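Local coordinates for protein acetylene hydratase (Pelobacter acetylenicus, PDB 2E7Z) that catalyses the hydration of acetylene to acetaldehyde, using a tungsten-bis(molybdopterin guanine dinucleotide) cofactor and one [4Fe-4S] cluster, at residues Lys379-Met384 with Asn468-Pro473; Leu324-Ser329 with Arg374-Lys379. One frame throughout, in Å; residues are numbered along the deposited sequence.

Contact 1. Residues Lys379-Met384 with Asn468-Pro473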
ATOM      1  N   LYS A 379     -18.220  10.178  10.896  1.00 14.75           N
ATOM      2  CA  LYS A 379     -19.032   9.906   9.714  1.00 14.70           C
ATOM      3  C   LYS A 379     -18.166   9.468   8.542  1.00 13.91           C
ATOM      4  O   LYS A 379     -18.496   8.511   7.836  1.00 13.65           O
ATOM      5  CB  LYS A 379     -19.828  11.139   9.318  1.00 15.09           C
ATOM      6  CG  LYS A 379     -20.625  10.947   8.039  1.00 17.34           C
ATOM      7  CD  LYS A 379     -21.526  12.133   7.790  1.00 20.25           C
ATOM      8  CE  LYS A 379     -22.145  12.040   6.426  1.00 23.80           C
ATOM      9  NZ  LYS A 379     -23.014  13.213   6.186  1.00 25.45           N
ATOM     10  N   TYR A 380     -17.060  10.184   8.327  1.00 12.95           N
ATOM     11  CA  TYR A 380     -16.116   9.864   7.267  1.00 12.60           C
ATOM     12  C   TYR A 380     -14.869   9.253   7.904  1.00 12.86           C
ATOM     13  O   TYR A 380     -13.918   9.961   8.222  1.00 13.59           O
ATOM     14  CB  TYR A 380     -15.740  11.123   6.468  1.00 13.42           C
ATOM     15  CG  TYR A 380     -16.905  11.693   5.704  1.00 12.65           C
ATOM     16  CD1 TYR A 380     -17.283  11.154   4.478  1.00 13.29           C
ATOM     17  CD2 TYR A 380     -17.645  12.762   6.219  1.00 15.58           C
ATOM     18  CE1 TYR A 380     -18.319  11.680   3.756  1.00 14.20           C
ATOM     19  CE2 TYR A 380     -18.725  13.286   5.507  1.00 15.67           C
ATOM     20  CZ  TYR A 380     -19.050  12.728   4.276  1.00 15.36           C
ATOM     21  OH  TYR A 380     -20.066  13.213   3.505  1.00 18.01           O
ATOM     22  N   PHE A 381     -14.869   7.938   8.086  1.00 11.63           N
ATOM     23  CA  PHE A 381     -13.826   7.226   8.799  1.00 11.57           C
ATOM     24  C   PHE A 381     -12.789   6.939   7.743  1.00 10.87           C
ATOM     25  O   PHE A 381     -12.966   6.091   6.884  1.00 10.87           O
ATOM     26  CB  PHE A 381     -14.429   5.951   9.404  1.00 11.40           C
ATOM     27  CG  PHE A 381     -13.442   5.004  10.029  1.00 12.56           C
ATOM     28  CD1 PHE A 381     -12.210   5.414  10.518  1.00 12.90           C
ATOM     29  CD2 PHE A 381     -13.797   3.657  10.184  1.00 12.89           C
ATOM     30  CE1 PHE A 381     -11.338   4.493  11.096  1.00 12.82           C
ATOM     31  CE2 PHE A 381     -12.935   2.737  10.779  1.00 14.12           C
ATOM     32  CZ  PHE A 381     -11.704   3.157  11.246  1.00 13.43           C
ATOM     33  N   HIS A 382     -11.689   7.695   7.796  1.00 10.39           N
ATOM     34  CA  HIS A 382     -10.585   7.563   6.834  1.00  9.69           C
ATOM     35  C   HIS A 382      -9.749   6.387   7.310  1.00  9.57           C
ATOM     36  O   HIS A 382      -8.698   6.567   7.920  1.00  9.82           O
ATOM     37  CB  HIS A 382      -9.768   8.849   6.799  1.00 10.19           C
ATOM     38  CG  HIS A 382      -8.702   8.846   5.759  1.00  9.65           C
ATOM     39  ND1 HIS A 382      -7.411   8.447   6.032  1.00  8.41           N
ATOM     40  CD2 HIS A 382      -8.731   9.196   4.451  1.00  8.43           C
ATOM     41  CE1 HIS A 382      -6.681   8.587   4.934  1.00  8.61           C
ATOM     42  NE2 HIS A 382      -7.459   9.024   3.958  1.00  8.75           N
ATOM     43  N   ASN A 383     -10.230   5.177   7.031  1.00  9.31           N
ATOM     44  CA  ASN A 383      -9.578   3.970   7.527  1.00  9.85           C
ATOM     45  C   ASN A 383      -8.420   3.562   6.626  1.00  9.51           C
ATOM     46  O   ASN A 383      -8.618   3.068   5.503  1.00  9.87           O
ATOM     47  CB  ASN A 383     -10.667   2.902   7.627  1.00 10.33           C
ATOM     48  CG  ASN A 383     -10.252   1.628   8.397  1.00 11.54           C
ATOM     49  OD1 ASN A 383     -10.945   0.621   8.275  1.00 13.80           O
ATOM     50  ND2 ASN A 383      -9.172   1.655   9.172  1.00 11.16           N
ATOM     51  N   MET A 384      -7.204   3.793   7.141  1.00  9.00           N
ATOM     52  CA  MET A 384      -5.909   3.545   6.460  1.00  9.33           C
ATOM     53  C   MET A 384      -5.705   4.554   5.335  1.00  9.06           C
ATOM     54  O   MET A 384      -4.941   5.510   5.514  1.00  8.44           O
ATOM     55  CB  MET A 384      -5.773   2.073   5.985  1.00  9.96           C
ATOM     56  CG  MET A 384      -6.179   0.997   7.030  1.00 10.76           C
ATOM     57  SD  MET A 384      -5.395   1.174   8.658  1.00 11.31           S
ATOM     58  CE  MET A 384      -3.811   0.358   8.319  1.00 13.70           C
ATOM     59  N   ASN A 468      -0.413   6.824  11.918  1.00  8.90           N
ATOM     60  CA  ASN A 468      -0.702   7.629  10.738  1.00  8.23           C
ATOM     61  C   ASN A 468      -1.421   6.927   9.604  1.00  9.25           C
ATOM     62  O   ASN A 468      -1.660   7.507   8.540  1.00  9.13           O
ATOM     63  CB  ASN A 468       0.569   8.308  10.316  1.00  8.46           C
ATOM     64  CG  ASN A 468       1.000   9.317  11.368  1.00  8.05           C
ATOM     65  OD1 ASN A 468       2.013   9.144  12.059  1.00 10.99           O
ATOM     66  ND2 ASN A 468       0.162  10.330  11.563  1.00  6.30           N
ATOM     67  N   TRP A 469      -1.810   5.684   9.893  1.00  8.35           N
ATOM     68  CA  TRP A 469      -2.890   5.030   9.173  1.00  8.92           C
ATOM     69  C   TRP A 469      -3.989   4.872  10.206  1.00  8.69           C
ATOM     70  O   TRP A 469      -3.850   4.099  11.166  1.00  9.26           O
ATOM     71  CB  TRP A 469      -2.453   3.662   8.648  1.00  9.42           C
ATOM     72  CG  TRP A 469      -1.625   3.694   7.373  1.00  8.42           C
ATOM     73  CD1 TRP A 469      -1.587   4.681   6.432  1.00  8.45           C
ATOM     74  CD2 TRP A 469      -0.767   2.652   6.901  1.00  8.95           C
ATOM     75  NE1 TRP A 469      -0.753   4.314   5.400  1.00  9.52           N
ATOM     76  CE2 TRP A 469      -0.229   3.076   5.670  1.00  8.91           C
ATOM     77  CE3 TRP A 469      -0.378   1.406   7.416  1.00 11.20           C
ATOM     78  CZ2 TRP A 469       0.667   2.302   4.945  1.00 10.07           C
ATOM     79  CZ3 TRP A 469       0.516   0.646   6.691  1.00 10.89           C
ATOM     80  CH2 TRP A 469       1.023   1.086   5.474  1.00 11.63           C
ATOM     81  N   GLU A 470      -5.057   5.637  10.028  1.00  8.31           N
ATOM     82  CA  GLU A 470      -6.117   5.662  11.029  1.00  9.13           C
ATOM     83  C   GLU A 470      -6.873   4.360  11.019  1.00  9.06           C
ATOM     84  O   GLU A 470      -7.426   3.944   9.988  1.00  9.90           O
ATOM     85  CB  GLU A 470      -7.017   6.865  10.791  1.00  8.96           C
ATOM     86  CG  GLU A 470      -8.151   6.982  11.815  1.00  9.98           C
ATOM     87  CD  GLU A 470      -8.350   8.396  12.359  1.00  9.47           C
ATOM     88  OE1 GLU A 470      -7.531   8.836  13.193  1.00 10.27           O
ATOM     89  OE2 GLU A 470      -9.342   9.068  11.986  1.00  9.84           O
ATOM     90  N   GLY A 471      -6.872   3.710  12.175  1.00  9.12           N
ATOM     91  CA  GLY A 471      -7.393   2.340  12.281  1.00 10.02           C
ATOM     92  C   GLY A 471      -6.443   1.519  13.135  1.00 10.12           C
ATOM     93  O   GLY A 471      -6.869   0.722  13.968  1.00 10.50           O
ATOM     94  N   ILE A 472      -5.143   1.742  12.987  1.00 10.28           N
ATOM     95  CA  ILE A 472      -4.186   0.979  13.784  1.00 10.52           C
ATOM     96  C   ILE A 472      -4.454   1.278  15.265  1.00 10.59           C
ATOM     97  O   ILE A 472      -4.505   2.435  15.646  1.00 11.03           O
ATOM     98  CB  ILE A 472      -2.738   1.344  13.429  1.00 10.24           C
ATOM     99  CG1 ILE A 472      -2.457   1.090  11.949  1.00 11.18           C
ATOM    100  CG2 ILE A 472      -1.749   0.532  14.296  1.00 10.31           C
ATOM    101  CD1 ILE A 472      -1.053   1.545  11.504  1.00 12.64           C
ATOM    102  N   PRO A 473      -4.688   0.234  16.082  1.00 12.10           N
ATOM    103  CA  PRO A 473      -5.113   0.453  17.461  1.00 12.33           C
ATOM    104  C   PRO A 473      -3.982   0.730  18.474  1.00 12.40           C
ATOM    105  O   PRO A 473      -4.128   0.408  19.652  1.00 13.40           O
ATOM    106  CB  PRO A 473      -5.827  -0.859  17.802  1.00 13.36           C
ATOM    107  CG  PRO A 473      -5.117  -1.875  17.006  1.00 14.18           C
ATOM    108  CD  PRO A 473      -4.694  -1.201  15.724  1.00 12.45           C
TER
HETATM  109  O   HOH W   1      -5.261   7.252   7.651  1.00  9.27           O
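Met384 and Trp469 join two buried loops beside the tungsten site of this DMSO reductase-family enzyme: the Trp469 side chain comes within about 4 Å of that of Asp10, an active-site residue, and within about 6 Å of the tungsten ion. Residues 379-384 lie in the loop after helix 369-376; residues 468-473 belong to the loop between strands 452-455 and 474-476. One carbonyl organises the polar part. Glu470 O accepts from Met384 N at 2.9 Å, a donor tilted 20° from the carbonyl plane, and from Asn383 ND2 at 3.0 Å, which sits in that plane on a lone pair with an N-H...O angle of 162°. Glu470 O in turn lies close to the plane of the Asn383 amide. The other end of the amide, OD1, takes a hydrogen bond from Tyr153 N, so both ends are fixed, while CB covers the centre of one face of the Phe381 ring. An alanine at Asn383 would probably leave Glu470 O with Met384 N as its one donor from this loop and Tyr153 N without its acceptor. Gly471 CA lies 3.6 Å from Asn383 ND2; a CB would clash with that nitrogen, and the backbone angles alone would jam it against the preceding carbonyl oxygen. Glu470 OE2 is hydrogen-bonded to Ser335 OG and OE1 to Ile334 N. On the apolar side, the Met384 chain bends at chi2 and chi3, bringing its methyl back to the other loop, where CE meets Trp469 CB at 3.6 Å and Ile472 CG1 at 3.9 Å. A water ties the backbones together: it donates to Met384 O, accepts from Glu470 N, and lies in the ring plane of His382, 2.9 Å from ND1.

Contact 2. Residues Leu324-Ser329 with Arg374-Lys379; sequences LGAPHS and RVYGVK
Apolar packing carries most of the contact between Tyr376, near the end of the helix that begins at 369, and the loop that follows strand 322-324. Ala326 CB approaches the tyrosine ring at CE1, 3.6 Å away, with CD1 next nearest. Pro327 lies across Tyr376 at about a right angle, its CD 3.9 Å from CD1 and only slightly farther from CG and CB, so the two loop residues meet neighbouring parts of one side chain. Tyr376 CG stands anti to the carbonyl carbon (chi1 -64°), which sends the ring toward the loop. Val375 CG1 of the same helix sits 3.6 Å above the centre of one ring face. Farther along, Pro327 CG reaches Val378 CG2 at 4.3 Å, a looser touch.

Polar groups gather around the phenol oxygen. Gly325 O is 3.1 Å from Tyr376 OH; the hydroxyl is hydrogen-bonded to Tyr544 OH, and the Gly325 carbonyl accepts from Ser152 OG, so each has a hydrogen-bond partner outside the two segments.

The backbone leaves helical angles at Gly377, with a positive phi of 72°, and after it Val378 again directs its side chain toward the loop. This is plain packing of the last part of a helix, and the residues after it, against a proline-containing loop, away from the cofactor and the active site, within the molybdopterin oxidoreductase region of the chain.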
ATOM      1  N   LEU A 324     -10.550  -5.477  15.188  1.00 14.30           N
ATOM      2  CA  LEU A 324     -11.125  -4.452  14.292  1.00 14.17           C
ATOM      3  C   LEU A 324     -10.700  -3.081  14.799  1.00 13.68           C
ATOM      4  O   LEU A 324     -11.034  -2.724  15.933  1.00 15.01           O
ATOM      5  CB  LEU A 324     -12.650  -4.570  14.228  1.00 14.67           C
ATOM      6  CG  LEU A 324     -13.181  -5.921  13.768  1.00 16.40           C
ATOM      7  CD1 LEU A 324     -14.686  -5.852  13.660  1.00 17.47           C
ATOM      8  CD2 LEU A 324     -12.583  -6.339  12.438  1.00 17.39           C
ATOM      9  N   GLY A 325      -9.984  -2.314  13.967  1.00 13.16           N
ATOM     10  CA  GLY A 325      -9.404  -1.033  14.404  1.00 13.18           C
ATOM     11  C   GLY A 325     -10.411   0.099  14.507  1.00 12.91           C
ATOM     12  O   GLY A 325     -11.605  -0.065  14.280  1.00 13.04           O
ATOM     13  N   ALA A 326      -9.905   1.267  14.860  1.00 12.42           N
ATOM     14  CA  ALA A 326     -10.729   2.425  15.145  1.00 11.76           C
ATOM     15  C   ALA A 326      -9.804   3.626  15.136  1.00 11.76           C
ATOM     16  O   ALA A 326      -8.594   3.460  15.340  1.00 12.20           O
ATOM     17  CB  ALA A 326     -11.321   2.304  16.538  1.00 11.90           C
ATOM     18  N   PRO A 327     -10.373   4.841  15.014  1.00 11.50           N
ATOM     19  CA  PRO A 327      -9.590   6.033  15.365  1.00 11.40           C
ATOM     20  C   PRO A 327      -9.039   5.875  16.782  1.00 10.93           C
ATOM     21  O   PRO A 327      -9.727   5.323  17.647  1.00 11.64           O
ATOM     22  CB  PRO A 327     -10.613   7.169  15.272  1.00 11.38           C
ATOM     23  CG  PRO A 327     -11.668   6.661  14.288  1.00 11.14           C
ATOM     24  CD  PRO A 327     -11.767   5.182  14.655  1.00 11.33           C
ATOM     25  N   HIS A 328      -7.805   6.311  17.023  1.00 11.09           N
ATOM     26  CA  HIS A 328      -7.195   6.049  18.327  1.00 10.76           C
ATOM     27  C   HIS A 328      -8.004   6.747  19.421  1.00 11.98           C
ATOM     28  O   HIS A 328      -8.345   7.929  19.289  1.00 12.17           O
ATOM     29  CB  HIS A 328      -5.754   6.555  18.333  1.00 10.41           C
ATOM     30  CG  HIS A 328      -4.923   6.019  19.458  1.00 11.08           C
ATOM     31  ND1 HIS A 328      -5.156   6.321  20.790  1.00 10.94           N
ATOM     32  CD2 HIS A 328      -3.852   5.191  19.442  1.00  9.88           C
ATOM     33  CE1 HIS A 328      -4.246   5.711  21.536  1.00 12.36           C
ATOM     34  NE2 HIS A 328      -3.450   5.017  20.743  1.00 11.64           N
ATOM     35  N   SER A 329      -8.343   6.011  20.483  1.00 11.91           N
ATOM     36  CA  SER A 329      -9.220   6.536  21.520  1.00 12.45           C
ATOM     37  C   SER A 329      -8.655   7.725  22.281  1.00 13.18           C
ATOM     38  O   SER A 329      -9.421   8.484  22.868  1.00 13.53           O
ATOM     39  CB  SER A 329      -9.609   5.418  22.521  1.00 12.11           C
ATOM     40  OG  SER A 329      -8.434   4.930  23.160  1.00 14.24           O
ATOM     41  N   ARG A 374     -22.180   5.968  13.837  1.00 16.16           N
ATOM     42  CA  ARG A 374     -22.820   5.249  14.940  1.00 16.45           C
ATOM     43  C   ARG A 374     -21.785   4.548  15.817  1.00 16.88           C
ATOM     44  O   ARG A 374     -21.821   4.656  17.055  1.00 18.58           O
ATOM     45  CB  ARG A 374     -23.845   4.246  14.383  1.00 17.14           C
ATOM     46  CG  ARG A 374     -24.581   3.421  15.464  1.00 19.27           C
ATOM     47  CD  ARG A 374     -25.461   2.338  14.826  1.00 20.73           C
ATOM     48  NE  ARG A 374     -24.748   1.177  14.264  1.00 21.63           N
ATOM     49  CZ  ARG A 374     -24.238   0.181  14.993  1.00 21.79           C
ATOM     50  NH1 ARG A 374     -24.335   0.214  16.319  1.00 23.67           N
ATOM     51  NH2 ARG A 374     -23.629  -0.851  14.410  1.00 22.19           N
ATOM     52  N   VAL A 375     -20.842   3.860  15.173  1.00 15.45           N
ATOM     53  CA  VAL A 375     -19.925   2.976  15.875  1.00 15.29           C
ATOM     54  C   VAL A 375     -18.651   3.721  16.316  1.00 15.41           C
ATOM     55  O   VAL A 375     -18.135   3.501  17.428  1.00 16.10           O
ATOM     56  CB  VAL A 375     -19.548   1.761  14.986  1.00 15.01           C
ATOM     57  CG1 VAL A 375     -18.381   0.940  15.606  1.00 15.55           C
ATOM     58  CG2 VAL A 375     -20.806   0.900  14.710  1.00 15.94           C
ATOM     59  N   TYR A 376     -18.139   4.592  15.446  1.00 15.26           N
ATOM     60  CA  TYR A 376     -16.850   5.256  15.693  1.00 15.14           C
ATOM     61  C   TYR A 376     -16.965   6.742  16.023  1.00 14.97           C
ATOM     62  O   TYR A 376     -15.973   7.370  16.415  1.00 15.86           O
ATOM     63  CB  TYR A 376     -15.905   5.025  14.498  1.00 13.92           C
ATOM     64  CG  TYR A 376     -15.548   3.568  14.317  1.00 13.59           C
ATOM     65  CD1 TYR A 376     -14.825   2.877  15.296  1.00 12.79           C
ATOM     66  CD2 TYR A 376     -15.953   2.864  13.181  1.00 13.14           C
ATOM     67  CE1 TYR A 376     -14.544   1.539  15.158  1.00 13.74           C
ATOM     68  CE2 TYR A 376     -15.645   1.524  13.027  1.00 12.97           C
ATOM     69  CZ  TYR A 376     -14.965   0.858  14.018  1.00 13.29           C
ATOM     70  OH  TYR A 376     -14.677  -0.478  13.867  1.00 15.35           O
ATOM     71  N   GLY A 377     -18.154   7.315  15.860  1.00 15.06           N
ATOM     72  CA  GLY A 377     -18.342   8.735  16.095  1.00 15.55           C
ATOM     73  C   GLY A 377     -17.706   9.595  15.017  1.00 15.65           C
ATOM     74  O   GLY A 377     -17.489  10.787  15.204  1.00 16.43           O
ATOM     75  N   VAL A 378     -17.411   8.971  13.880  1.00 15.41           N
ATOM     76  CA  VAL A 378     -16.767   9.646  12.757  1.00 15.94           C
ATOM     77  C   VAL A 378     -17.519   9.230  11.507  1.00 15.27           C
ATOM     78  O   VAL A 378     -17.465   8.069  11.113  1.00 16.39           O
ATOM     79  CB  VAL A 378     -15.265   9.261  12.648  1.00 16.06           C
ATOM     80  CG1 VAL A 378     -14.683   9.781  11.382  1.00 18.28           C
ATOM     81  CG2 VAL A 378     -14.498   9.839  13.828  1.00 18.59           C
ATOM     82  N   LYS A 379     -18.220  10.178  10.896  1.00 14.75           N
ATOM     83  CA  LYS A 379     -19.032   9.906   9.714  1.00 14.70           C
ATOM     84  C   LYS A 379     -18.166   9.468   8.542  1.00 13.91           C
ATOM     85  O   LYS A 379     -18.496   8.511   7.836  1.00 13.65           O
ATOM     86  CB  LYS A 379     -19.828  11.139   9.318  1.00 15.09           C
ATOM     87  CG  LYS A 379     -20.625  10.947   8.039  1.00 17.34           C
ATOM     88  CD  LYS A 379     -21.526  12.133   7.790  1.00 20.25           C
ATOM     89  CE  LYS A 379     -22.145  12.040   6.426  1.00 23.80           C
ATOM     90  NZ  LYS A 379     -23.014  13.213   6.186  1.00 25.45           N
TER

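Contacts 1 and 2 have centres 8 Å apart and share Lys379. Both use the chain running out of helix 369-376: contact 2 its last part and Val378, contact 1 the loop beyond. Seven of eight touching residues are buried in contact 1, three of five in contact 2, and contact 1 is nearer the middle of the chain (about 14 Å between centres, against 21 Å) and beside the active site. Hydrogen bonds and a bridging water distinguish contact 1; contact 2 rests on apolar packing. They interlock directly: Gly471 O lies 3.2 Å from Ala326 N, a probable hydrogen bond, and the Phe381 ring touches both Pro327, CE1 to CD at 3.6 Å, and Tyr376, CE2 to CE2 at 3.7 Å.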